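Local coordinates for NADH oxidase (Thermus thermophilus, PDB 6RVB), which is an FAD-containing enzyme that uses NADH to reduce coenzyme A disulfide, a member of the class-III pyridine nucleotide-disulfide oxidoreductases, at residues A[113-118]-A[241-246]; A[260-265]-A[293-298]; A[267-272]-A[318-323]. All blocks are in the same frame, centred on the assembly; numbering follows the deposited sequence.

Contact 1: A[113-118]-A[241-246]. With FAD (flavin-adenine dinucleotide), chain E.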
loop_
_atom_site.group_PDB
_atom_site.type_symbol
_atom_site.label_atom_id
_atom_site.label_comp_id
_atom_site.label_asym_id
_atom_site.label_seq_id
_atom_site.Cartn_x
_atom_site.Cartn_y
_atom_site.Cartn_z
ATOM N N THR A 113 16.873 25.786 8.937
ATOM C CA THR A 113 17.945 25.505 9.861
ATOM C C THR A 113 17.760 24.238 10.609
ATOM O O THR A 113 18.603 23.909 11.377
ATOM C CB THR A 113 18.096 26.618 10.862
ATOM O OG1 THR A 113 16.844 26.881 11.458
ATOM C CG2 THR A 113 18.533 27.877 10.185
ATOM N N GLY A 114 16.637 23.556 10.391
ATOM C CA GLY A 114 16.383 22.235 10.921
ATOM C C GLY A 114 16.153 22.078 12.402
ATOM O O GLY A 114 15.582 22.980 13.029
ATOM N N ALA A 115 16.564 20.921 12.951
ATOM C CA ALA A 115 16.414 20.619 14.396
ATOM C C ALA A 115 17.674 19.959 14.992
ATOM O O ALA A 115 18.411 19.251 14.252
ATOM C CB ALA A 115 15.172 19.758 14.659
ATOM N N ARG A 116 17.906 20.198 16.296
ATOM C CA ARG A 116 18.983 19.609 17.047
ATOM C C ARG A 116 18.399 18.677 18.050
ATOM O O ARG A 116 17.254 18.838 18.463
ATOM C CB ARG A 116 19.803 20.662 17.732
ATOM C CG ARG A 116 19.034 21.584 18.587
ATOM C CD ARG A 116 19.931 22.415 19.507
ATOM N NE ARG A 116 19.602 23.802 19.321
ATOM C CZ ARG A 116 18.820 24.509 20.120
ATOM N NH1 ARG A 116 18.306 23.923 21.207
ATOM N NH2 ARG A 116 18.567 25.810 19.820
ATOM N N PRO A 117 19.149 17.636 18.417
ATOM C CA PRO A 117 18.736 16.684 19.457
ATOM C C PRO A 117 18.603 17.371 20.791
ATOM O O PRO A 117 19.428 18.231 21.105
ATOM C CB PRO A 117 19.894 15.724 19.520
ATOM C CG PRO A 117 20.960 16.281 18.640
ATOM C CD PRO A 117 20.320 17.170 17.680
ATOM N N SER A 118 17.549 17.004 21.501
ATOM C CA SER A 118 17.179 17.525 22.788
ATOM C C SER A 118 17.667 16.578 23.871
ATOM O O SER A 118 16.991 15.566 24.168
ATOM C CB SER A 118 15.681 17.543 22.881
ATOM O OG SER A 118 15.254 18.602 23.697
ATOM N N THR A 241 16.480 10.851 22.296
ATOM C CA THR A 241 15.533 11.325 23.269
ATOM C C THR A 241 14.761 12.504 22.696
ATOM O O THR A 241 14.168 13.301 23.454
ATOM C CB THR A 241 16.253 11.854 24.599
ATOM O OG1 THR A 241 17.423 12.581 24.216
ATOM C CG2 THR A 241 16.673 10.757 25.523
ATOM N N GLY A 242 14.797 12.656 21.385
ATOM C CA GLY A 242 14.013 13.715 20.807
ATOM C C GLY A 242 14.750 14.917 20.265
ATOM O O GLY A 242 15.894 15.146 20.539
ATOM N N ILE A 243 14.055 15.712 19.471
ATOM C CA ILE A 243 14.688 16.843 18.835
ATOM C C ILE A 243 13.828 18.030 19.108
ATOM O O ILE A 243 12.764 17.896 19.596
ATOM C CB ILE A 243 14.755 16.655 17.340
ATOM C CG1 ILE A 243 13.392 16.266 16.797
ATOM C CG2 ILE A 243 15.658 15.509 16.971
ATOM C CD1 ILE A 243 13.358 16.047 15.352
ATOM N N ARG A 244 14.342 19.215 18.878
ATOM C CA ARG A 244 13.603 20.454 19.051
ATOM C C ARG A 244 14.088 21.283 17.835
ATOM O O ARG A 244 15.172 21.097 17.281
ATOM C CB ARG A 244 13.959 21.097 20.388
ATOM C CG ARG A 244 15.449 21.843 20.463
ATOM C CD ARG A 244 15.635 23.022 21.561
ATOM N NE ARG A 244 15.449 22.471 22.933
ATOM C CZ ARG A 244 16.292 22.574 23.979
ATOM N NH1 ARG A 244 17.438 23.259 23.909
ATOM N NH2 ARG A 244 15.980 21.966 25.128
ATOM N N PRO A 245 13.285 22.193 17.366
ATOM C CA PRO A 245 13.716 22.999 16.218
ATOM C C PRO A 245 14.763 24.060 16.510
ATOM O O PRO A 245 14.847 24.599 17.616
ATOM C CB PRO A 245 12.455 23.693 15.814
ATOM C CG PRO A 245 11.735 23.825 17.069
ATOM C CD PRO A 245 11.999 22.616 17.893
ATOM N N ASN A 246 15.563 24.345 15.486
ATOM C CA ASN A 246 16.556 25.407 15.492
ATOM C C ASN A 246 16.084 26.821 15.211
ATOM O O ASN A 246 16.413 27.427 14.208
ATOM C CB ASN A 246 17.628 25.033 14.542
ATOM C CG ASN A 246 18.530 24.101 15.138
ATOM O OD1 ASN A 246 18.837 24.216 16.324
ATOM N ND2 ASN A 246 18.964 23.123 14.370
HETATM P PA FAD E . 18.062 19.270 8.837
HETATM O O1A FAD E . 18.027 19.168 10.451
HETATM O O2A FAD E . 18.068 18.016 7.938
HETATM O O5B FAD E . 19.344 20.211 8.340
HETATM C C5B FAD E . 19.630 21.536 8.903
HETATM C C4B FAD E . 21.060 21.982 8.594
HETATM O O4B FAD E . 21.041 23.399 8.610
HETATM C C3B FAD E . 22.061 21.420 9.590
HETATM O O3B FAD E . 23.074 20.555 8.963
HETATM C C2B FAD E . 22.673 22.663 10.075
HETATM O O2B FAD E . 24.055 22.309 9.992
HETATM C C1B FAD E . 22.239 23.807 9.107
HETATM N N9A FAD E . 22.103 25.077 9.898
HETATM C C8A FAD E . 21.484 25.225 11.117
HETATM N N7A FAD E . 21.672 26.462 11.654
HETATM C C5A FAD E . 22.417 27.151 10.755
HETATM C C6A FAD E . 22.952 28.542 10.720
HETATM N N6A FAD E . 22.638 29.364 11.765
HETATM N N1A FAD E . 23.703 28.889 9.638
HETATM C C2A FAD E . 23.932 27.982 8.611
HETATM N N3A FAD E . 23.491 26.682 8.534
HETATM C C4A FAD E . 22.721 26.243 9.591
HETATM N N1 FAD E . 12.332 11.319 8.057
HETATM C C2 FAD E . 11.417 10.540 7.395
HETATM O O2 FAD E . 10.463 11.075 6.754
HETATM N N3 FAD E . 11.557 9.200 7.408
HETATM C C4 FAD E . 12.597 8.536 8.024
HETATM O O4 FAD E . 12.743 7.253 8.029
HETATM C C4X FAD E . 13.648 9.342 8.722
HETATM N N5 FAD E . 14.707 8.696 9.331
HETATM C C5X FAD E . 15.625 9.483 9.979
HETATM C C6 FAD E . 16.722 8.874 10.637
HETATM C C7 FAD E . 17.691 9.656 11.297
HETATM C C7M FAD E . 18.834 8.951 11.972
HETATM C C8 FAD E . 17.580 11.165 11.309
HETATM C C8M FAD E . 18.577 12.056 12.001
HETATM C C9 FAD E . 16.476 11.780 10.681
HETATM C C9A FAD E . 15.476 11.026 10.003
HETATM N N10 FAD E . 14.377 11.693 9.337
HETATM C C10 FAD E . 13.439 10.838 8.699
HETATM C "C1'" FAD E . 14.168 13.156 9.376
HETATM C "C2'" FAD E . 15.031 13.967 8.460
HETATM O "O2'" FAD E . 16.384 13.943 8.893
HETATM C "C3'" FAD E . 14.630 15.415 8.520
HETATM O "O3'" FAD E . 13.213 15.525 8.591
HETATM C "C4'" FAD E . 15.190 16.023 7.221
HETATM O "O4'" FAD E . 16.635 15.862 6.995
HETATM C "C5'" FAD E . 14.687 17.463 6.997
HETATM O "O5'" FAD E . 15.496 18.451 7.624
HETATM P P FAD E . 15.627 20.001 7.186
HETATM O O1P FAD E . 16.167 20.116 5.771
HETATM O O2P FAD E . 14.622 21.039 7.734
HETATM O O3P FAD E . 16.886 20.261 8.176
#

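Contact 2: A[260-265]-A[293-298]. With FAD (flavin-adenine dinucleotide), chain E.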
loop_
_atom_site.group_PDB
_atom_site.type_symbol
_atom_site.label_atom_id
_atom_site.label_comp_id
_atom_site.label_asym_id
_atom_site.label_seq_id
_atom_site.Cartn_x
_atom_site.Cartn_y
_atom_site.Cartn_z
ATOM N N THR A 260 3.872 25.641 18.830
ATOM C CA THR A 260 4.646 24.451 19.011
ATOM C C THR A 260 6.076 24.736 19.241
ATOM O O THR A 260 6.852 23.845 19.568
ATOM C CB THR A 260 4.732 23.662 17.712
ATOM O OG1 THR A 260 5.624 24.305 16.771
ATOM C CG2 THR A 260 3.374 23.547 17.087
ATOM N N GLY A 261 6.511 25.933 18.929
ATOM C CA GLY A 261 7.907 26.235 19.084
ATOM C C GLY A 261 8.698 26.333 17.815
ATOM O O GLY A 261 9.834 26.901 17.796
ATOM N N ALA A 262 8.111 25.772 16.772
ATOM C CA ALA A 262 8.677 25.833 15.466
ATOM C C ALA A 262 8.279 27.176 14.823
ATOM O O ALA A 262 7.392 27.876 15.335
ATOM C CB ALA A 262 8.189 24.730 14.712
ATOM N N ILE A 263 8.942 27.572 13.730
ATOM C CA ILE A 263 8.602 28.825 13.038
ATOM C C ILE A 263 7.225 28.688 12.461
ATOM O O ILE A 263 6.905 27.660 11.932
ATOM C CB ILE A 263 9.552 29.109 11.901
ATOM C CG1 ILE A 263 10.907 29.568 12.392
ATOM C CG2 ILE A 263 8.985 30.139 11.008
ATOM C CD1 ILE A 263 11.922 29.516 11.411
ATOM N N ALA A 264 6.406 29.735 12.582
ATOM C CA ALA A 264 5.040 29.782 12.041
ATOM C C ALA A 264 5.030 30.058 10.554
ATOM O O ALA A 264 5.873 30.767 10.077
ATOM C CB ALA A 264 4.342 30.812 12.698
ATOM N N THR A 265 4.095 29.486 9.812
ATOM C CA THR A 265 4.053 29.686 8.346
ATOM C C THR A 265 2.634 29.675 7.799
ATOM O O THR A 265 1.754 29.132 8.432
ATOM C CB THR A 265 4.906 28.616 7.508
ATOM O OG1 THR A 265 4.243 27.346 7.421
ATOM C CG2 THR A 265 6.248 28.442 8.093
ATOM N N PRO A 293 -1.981 24.362 13.745
ATOM C CA PRO A 293 -0.573 24.110 13.470
ATOM C C PRO A 293 -0.006 23.052 14.389
ATOM O O PRO A 293 -0.464 22.875 15.516
ATOM C CB PRO A 293 0.059 25.447 13.811
ATOM C CG PRO A 293 -0.974 26.376 13.673
ATOM C CD PRO A 293 -2.192 25.753 14.121
ATOM N N TYR A 294 1.036 22.420 13.894
ATOM C CA TYR A 294 1.530 21.174 14.421
ATOM C C TYR A 294 3.011 20.993 13.977
ATOM O O TYR A 294 3.411 21.598 13.033
ATOM C CB TYR A 294 0.622 20.093 13.878
ATOM C CG TYR A 294 0.884 18.778 14.452
ATOM C CD1 TYR A 294 0.418 18.415 15.713
ATOM C CD2 TYR A 294 1.647 17.907 13.770
ATOM C CE1 TYR A 294 0.754 17.187 16.273
ATOM C CE2 TYR A 294 1.951 16.687 14.285
ATOM C CZ TYR A 294 1.525 16.303 15.539
ATOM O OH TYR A 294 1.907 15.020 15.916
ATOM N N TRP A 295 3.842 20.228 14.657
ATOM C CA TRP A 295 5.200 20.149 14.222
ATOM C C TRP A 295 5.442 18.772 13.788
ATOM O O TRP A 295 5.383 17.905 14.572
ATOM C CB TRP A 295 6.187 20.531 15.346
ATOM C CG TRP A 295 7.643 20.549 14.936
ATOM C CD1 TRP A 295 8.133 21.069 13.810
ATOM C CD2 TRP A 295 8.788 20.053 15.667
ATOM N NE1 TRP A 295 9.470 20.899 13.732
ATOM C CE2 TRP A 295 9.912 20.293 14.873
ATOM C CE3 TRP A 295 8.974 19.418 16.894
ATOM C CZ2 TRP A 295 11.150 19.932 15.248
ATOM C CZ3 TRP A 295 10.202 19.064 17.218
ATOM C CH2 TRP A 295 11.262 19.286 16.403
ATOM N N LEU A 296 5.707 18.540 12.528
ATOM C CA LEU A 296 5.892 17.199 12.045
ATOM C C LEU A 296 7.245 17.087 11.244
ATOM O O LEU A 296 7.270 17.063 10.031
ATOM C CB LEU A 296 4.644 16.805 11.244
ATOM C CG LEU A 296 4.660 15.506 10.492
ATOM C CD1 LEU A 296 4.457 14.502 11.551
ATOM C CD2 LEU A 296 3.542 15.494 9.618
ATOM N N PRO A 297 8.376 16.986 11.954
ATOM C CA PRO A 297 9.694 16.918 11.356
ATOM C C PRO A 297 10.034 15.675 10.621
ATOM O O PRO A 297 10.971 15.008 10.994
ATOM C CB PRO A 297 10.601 16.991 12.550
ATOM C CG PRO A 297 9.842 17.497 13.614
ATOM C CD PRO A 297 8.454 17.071 13.407
ATOM N N LEU A 298 9.334 15.391 9.550
ATOM C CA LEU A 298 9.702 14.291 8.663
ATOM C C LEU A 298 10.280 14.832 7.401
ATOM O O LEU A 298 10.065 15.970 7.088
ATOM C CB LEU A 298 8.475 13.455 8.307
ATOM C CG LEU A 298 7.804 12.962 9.583
ATOM C CD1 LEU A 298 6.474 12.631 9.287
ATOM C CD2 LEU A 298 8.486 11.797 10.175
HETATM P PA FAD E . 18.062 19.270 8.837
HETATM O O1A FAD E . 18.027 19.168 10.451
HETATM O O2A FAD E . 18.068 18.016 7.938
HETATM O O5B FAD E . 19.344 20.211 8.340
HETATM C C5B FAD E . 19.630 21.536 8.903
HETATM C C4B FAD E . 21.060 21.982 8.594
HETATM O O4B FAD E . 21.041 23.399 8.610
HETATM C C3B FAD E . 22.061 21.420 9.590
HETATM O O3B FAD E . 23.074 20.555 8.963
HETATM C C2B FAD E . 22.673 22.663 10.075
HETATM O O2B FAD E . 24.055 22.309 9.992
HETATM C C1B FAD E . 22.239 23.807 9.107
HETATM N N9A FAD E . 22.103 25.077 9.898
HETATM C C8A FAD E . 21.484 25.225 11.117
HETATM N N7A FAD E . 21.672 26.462 11.654
HETATM C C5A FAD E . 22.417 27.151 10.755
HETATM C C6A FAD E . 22.952 28.542 10.720
HETATM N N6A FAD E . 22.638 29.364 11.765
HETATM N N1A FAD E . 23.703 28.889 9.638
HETATM C C2A FAD E . 23.932 27.982 8.611
HETATM N N3A FAD E . 23.491 26.682 8.534
HETATM C C4A FAD E . 22.721 26.243 9.591
HETATM N N1 FAD E . 12.332 11.319 8.057
HETATM C C2 FAD E . 11.417 10.540 7.395
HETATM O O2 FAD E . 10.463 11.075 6.754
HETATM N N3 FAD E . 11.557 9.200 7.408
HETATM C C4 FAD E . 12.597 8.536 8.024
HETATM O O4 FAD E . 12.743 7.253 8.029
HETATM C C4X FAD E . 13.648 9.342 8.722
HETATM N N5 FAD E . 14.707 8.696 9.331
HETATM C C5X FAD E . 15.625 9.483 9.979
HETATM C C6 FAD E . 16.722 8.874 10.637
HETATM C C7 FAD E . 17.691 9.656 11.297
HETATM C C7M FAD E . 18.834 8.951 11.972
HETATM C C8 FAD E . 17.580 11.165 11.309
HETATM C C8M FAD E . 18.577 12.056 12.001
HETATM C C9 FAD E . 16.476 11.780 10.681
HETATM C C9A FAD E . 15.476 11.026 10.003
HETATM N N10 FAD E . 14.377 11.693 9.337
HETATM C C10 FAD E . 13.439 10.838 8.699
HETATM C "C1'" FAD E . 14.168 13.156 9.376
HETATM C "C2'" FAD E . 15.031 13.967 8.460
HETATM O "O2'" FAD E . 16.384 13.943 8.893
HETATM C "C3'" FAD E . 14.630 15.415 8.520
HETATM O "O3'" FAD E . 13.213 15.525 8.591
HETATM C "C4'" FAD E . 15.190 16.023 7.221
HETATM O "O4'" FAD E . 16.635 15.862 6.995
HETATM C "C5'" FAD E . 14.687 17.463 6.997
HETATM O "O5'" FAD E . 15.496 18.451 7.624
HETATM P P FAD E . 15.627 20.001 7.186
HETATM O O1P FAD E . 16.167 20.116 5.771
HETATM O O2P FAD E . 14.622 21.039 7.734
HETATM O O3P FAD E . 16.886 20.261 8.176
#

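Contact 3: A[267-272]-A[318-323]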
loop_
_atom_site.group_PDB
_atom_site.type_symbol
_atom_site.label_atom_id
_atom_site.label_comp_id
_atom_site.label_asym_id
_atom_site.label_seq_id
_atom_site.Cartn_x
_atom_site.Cartn_y
_atom_site.Cartn_z
ATOM N N GLU A 267 0.266 28.952 3.934
ATOM C CA GLU A 267 0.261 27.929 2.907
ATOM C C GLU A 267 1.319 28.248 1.864
ATOM O O GLU A 267 1.483 27.536 0.910
ATOM C CB GLU A 267 -1.108 27.764 2.243
ATOM C CG GLU A 267 -2.308 27.524 3.115
ATOM C CD GLU A 267 -3.598 27.334 2.310
ATOM O OE1 GLU A 267 -4.603 26.930 2.915
ATOM O OE2 GLU A 267 -3.636 27.556 1.073
ATOM N N ARG A 268 2.045 29.337 1.993
ATOM C CA ARG A 268 3.005 29.665 0.958
ATOM C C ARG A 268 4.351 29.638 1.570
ATOM O O ARG A 268 5.317 30.108 0.960
ATOM C CB ARG A 268 2.780 31.031 0.388
ATOM C CG ARG A 268 2.496 31.030 -0.975
ATOM C CD ARG A 268 1.223 31.694 -1.203
ATOM N NE ARG A 268 1.366 33.131 -1.438
ATOM C CZ ARG A 268 0.990 34.081 -0.587
ATOM N NH1 ARG A 268 0.427 33.752 0.627
ATOM N NH2 ARG A 268 1.168 35.345 -0.983
ATOM N N MET A 269 4.402 29.083 2.780
ATOM C CA MET A 269 5.623 28.960 3.533
ATOM C C MET A 269 6.196 30.319 3.990
ATOM O O MET A 269 7.348 30.419 4.318
ATOM C CB MET A 269 6.595 28.096 2.731
ATOM C CG MET A 269 6.006 26.702 2.460
ATOM S SD MET A 269 5.897 25.797 3.955
ATOM C CE MET A 269 4.175 25.966 4.168
ATOM N N ARG A 270 5.376 31.359 4.041
ATOM C CA ARG A 270 5.850 32.643 4.450
ATOM C C ARG A 270 5.814 32.900 5.921
ATOM O O ARG A 270 4.876 32.557 6.577
ATOM C CB ARG A 270 5.034 33.709 3.808
ATOM C CG ARG A 270 5.888 35.143 3.734
ATOM C CD ARG A 270 5.522 36.180 2.501
ATOM N NE ARG A 270 4.113 36.642 2.579
ATOM C CZ ARG A 270 3.101 35.875 2.277
ATOM N NH1 ARG A 270 3.376 34.677 1.852
ATOM N NH2 ARG A 270 1.873 36.285 2.417
ATOM N N THR A 271 6.851 33.517 6.457
ATOM C CA THR A 271 6.838 33.903 7.848
ATOM C C THR A 271 6.161 35.230 8.014
ATOM O O THR A 271 5.597 35.788 7.084
ATOM C CB THR A 271 8.232 33.994 8.432
ATOM O OG1 THR A 271 8.973 35.032 7.807
ATOM C CG2 THR A 271 8.959 32.755 8.182
ATOM N N ASN A 272 6.222 35.751 9.216
ATOM C CA ASN A 272 5.610 37.016 9.487
ATOM C C ASN A 272 6.365 38.174 8.830
ATOM O O ASN A 272 5.875 39.244 8.790
ATOM C CB ASN A 272 5.539 37.254 10.982
ATOM C CG ASN A 272 6.906 37.307 11.607
ATOM O OD1 ASN A 272 7.366 38.324 12.069
ATOM N ND2 ASN A 272 7.586 36.210 11.555
ATOM N N ALA A 318 2.032 27.968 -5.907
ATOM C CA ALA A 318 2.148 26.698 -5.257
ATOM C C ALA A 318 1.669 26.943 -3.853
ATOM O O ALA A 318 1.915 28.013 -3.340
ATOM C CB ALA A 318 3.546 26.314 -5.274
ATOM N N ARG A 319 0.933 26.003 -3.259
ATOM C CA ARG A 319 0.491 26.148 -1.866
ATOM C C ARG A 319 0.799 24.835 -1.150
ATOM O O ARG A 319 0.822 23.823 -1.787
ATOM C CB ARG A 319 -0.961 26.484 -1.771
ATOM C CG ARG A 319 -1.315 27.813 -2.235
ATOM C CD ARG A 319 -2.675 28.355 -1.717
ATOM N NE ARG A 319 -2.540 29.781 -1.661
ATOM C CZ ARG A 319 -2.722 30.538 -0.600
ATOM N NH1 ARG A 319 -3.122 29.995 0.504
ATOM N NH2 ARG A 319 -2.497 31.850 -0.645
ATOM N N PHE A 320 1.165 24.870 0.128
ATOM C CA PHE A 320 1.314 23.677 0.949
ATOM C C PHE A 320 0.089 23.532 1.861
ATOM O O PHE A 320 -0.173 24.399 2.703
ATOM C CB PHE A 320 2.588 23.706 1.765
ATOM C CG PHE A 320 2.733 22.524 2.668
ATOM C CD1 PHE A 320 2.953 21.255 2.149
ATOM C CD2 PHE A 320 2.650 22.656 4.060
ATOM C CE1 PHE A 320 3.081 20.153 2.975
ATOM C CE2 PHE A 320 2.802 21.534 4.902
ATOM C CZ PHE A 320 3.010 20.307 4.362
ATOM N N LEU A 321 -0.661 22.441 1.681
ATOM C CA LEU A 321 -1.960 22.323 2.277
ATOM C C LEU A 321 -2.113 21.534 3.519
ATOM O O LEU A 321 -3.209 21.408 3.996
ATOM C CB LEU A 321 -2.902 21.780 1.254
ATOM C CG LEU A 321 -3.131 22.666 0.033
ATOM C CD1 LEU A 321 -4.177 22.046 -0.819
ATOM C CD2 LEU A 321 -3.684 23.984 0.396
ATOM N N GLY A 322 -1.039 21.001 4.042
ATOM C CA GLY A 322 -1.104 20.386 5.337
ATOM C C GLY A 322 -0.554 18.992 5.458
ATOM O O GLY A 322 -0.112 18.399 4.469
ATOM N N VAL A 323 -0.579 18.462 6.679
ATOM C CA VAL A 323 -0.253 17.080 6.899
ATOM C C VAL A 323 -1.326 16.433 7.781
ATOM O O VAL A 323 -2.223 17.055 8.358
ATOM C CB VAL A 323 1.100 16.963 7.543
ATOM C CG1 VAL A 323 2.079 17.670 6.708
ATOM C CG2 VAL A 323 1.064 17.563 8.982
#

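Contact 1: A[113-118]-A[241-246]
Arg116 and Arg244 pair through their backbones at the middle of a two-stranded antiparallel ribbon, strands 115-117 and 243-245. The ribbon belongs to a fold with two dinucleotide-binding domains, one for FAD and one for NAD, and links the two. Arg116 N donates a hydrogen bond to Arg244 O, and Arg244 N donates one to Arg116 O, each at 3.0 Å. Beyond this hydrogen-bonded pair, Ser118 N reaches Gly242 O at 2.7 Å in a nearly straight bond. Thr241 OG1 donates to Ser118 O from above the carbonyl plane.

At the other end, the backbone N, backbone O and side-chain amide of Asn246 all have partners. Asn246 N bonds to Gly114 O at 2.8 Å. Asn246 O accepts from Thr113 OG1, also at 2.8 Å. Asn246 ND2 donates to Thr113 O, and Asn246 OD1 takes a weak hydrogen bond from Arg116 NE.

The Arg116 and Arg244 side chains leave the same face of the ribbon. The fine placement of their two tips is doubtful. Glu248 makes a long, weak ion pair with Arg116 NH2. Ala115 O takes a weak hydrogen bond from Arg134 NE. Both dinucleotides touch the ribbon. Gly242 N makes a weak hydrogen bond to NAD O1N, and a CB on Gly114 would clash with FAD O1A. That same oxygen accepts a weak hydrogen bond from Ala115 N at 3.4 Å.

Contact 2: A[260-265]-A[293-298]
Ala262 CB meets the five-membered ring of the Trp295 indole off-centre, in a CH-pi contact 4.2 Å from its centroid. The Ala262 methyl lies nearest to Trp295 CD1, at 3.8 Å. Pro297 CG lies over the centre of one indole face, 3.0 Å above the Trp295 ring plane. Trp295 NE1 is satisfied by the backbone O of Asp281, which helps to fix the turn of the indole.

Thr260 crosses the Trp295 side chain at about a right angle. Thr260 OG1 lies 4.1 Å from Trp295 CB, and Thr260 CG2 lies 4.0 Å from Tyr294 CA. Thr260 OG1 also accepts from Ala262 N at 2.9 Å, forming an ST turn, and is hydrogen-bonded to Glu284. An alanine at Thr260 would probably leave Ala262 N and Glu284 without this partner and open a small gap beside Tyr294.

Farther along the 293-298 segment the chain reaches the ligands. Pro297 O is hydrogen-bonded to the NAD and lies 3.3 Å from FAD O3'. Pro297 is the centre of an inverse gamma turn, and Leu298 follows at the N-cap position before helix 299-313, where the FAD and NAD pockets of this reductase meet.

Contact 3: A[267-272]-A[318-323]
Glu267 and Arg319 form the salt bridge of this contact, with Glu267 OE2 2.6 Å from Arg319 NH1. The oxygen lies in the guanidinium plane, yet the nitrogen approaches from above the carboxylate plane. The two planes are 70° apart. A chi1 of -69° places Arg319 CG beside its backbone N, and the chain then runs extended as far as NE, which carries the guanidinium out to the carboxylate. Leu321 CD2 rests 3.6 Å from Glu267 OE2. Arg268 brings a like charge, Arg268 NH1 lying 3.7 Å from Arg319 NH2, with the two guanidinium planes nearly parallel.

One backbone hydrogen bond joins the segments, from Phe320 N to Glu267 O at 2.8 Å. Arg319 CA adds a CA-H...O contact to the same oxygen.

In the apolar part, Met269 CE packs 3.6 Å from Phe320 CD2. Met269 SD makes an oblique Met-aromatic contact, 5.3 Å from the Phe320 ring centroid. Gly322 N lies over one face of the Phe320 ring, and His305 meets this ring edge-to-face. Met269 also packs on Thr308.

Met269 and Phe320 thus pack toward helix 299-313, while the Glu267-Arg319 pair lies at the more exposed side. Glu267 would probably offset part of the repulsion between Arg268 and Arg319.

Contacts 1 and 2 touch, with centres 12 Å apart. Trp295 of contact 2 packs on the ribbon of contact 1, its CZ3 3.7 Å from Ile243 O and its CH2 3.7 Å from Pro245 N. Both contacts touch FAD and NAD. Contact 3 joins contact 2, again with centres 12 Å apart. There Leu296 CD2 meets Val323 CG2, and Ile263 CG2 meets Thr271 CG2 at 3.9 Å. Contacts 1 and 3 do not touch; their nearest atoms are about 10 Å apart. Contact 3 does not touch FAD: the Met269 side chain is about 11 Å from it. The Ala318 side chain of contact 3 is about 10 Å from coenzyme A.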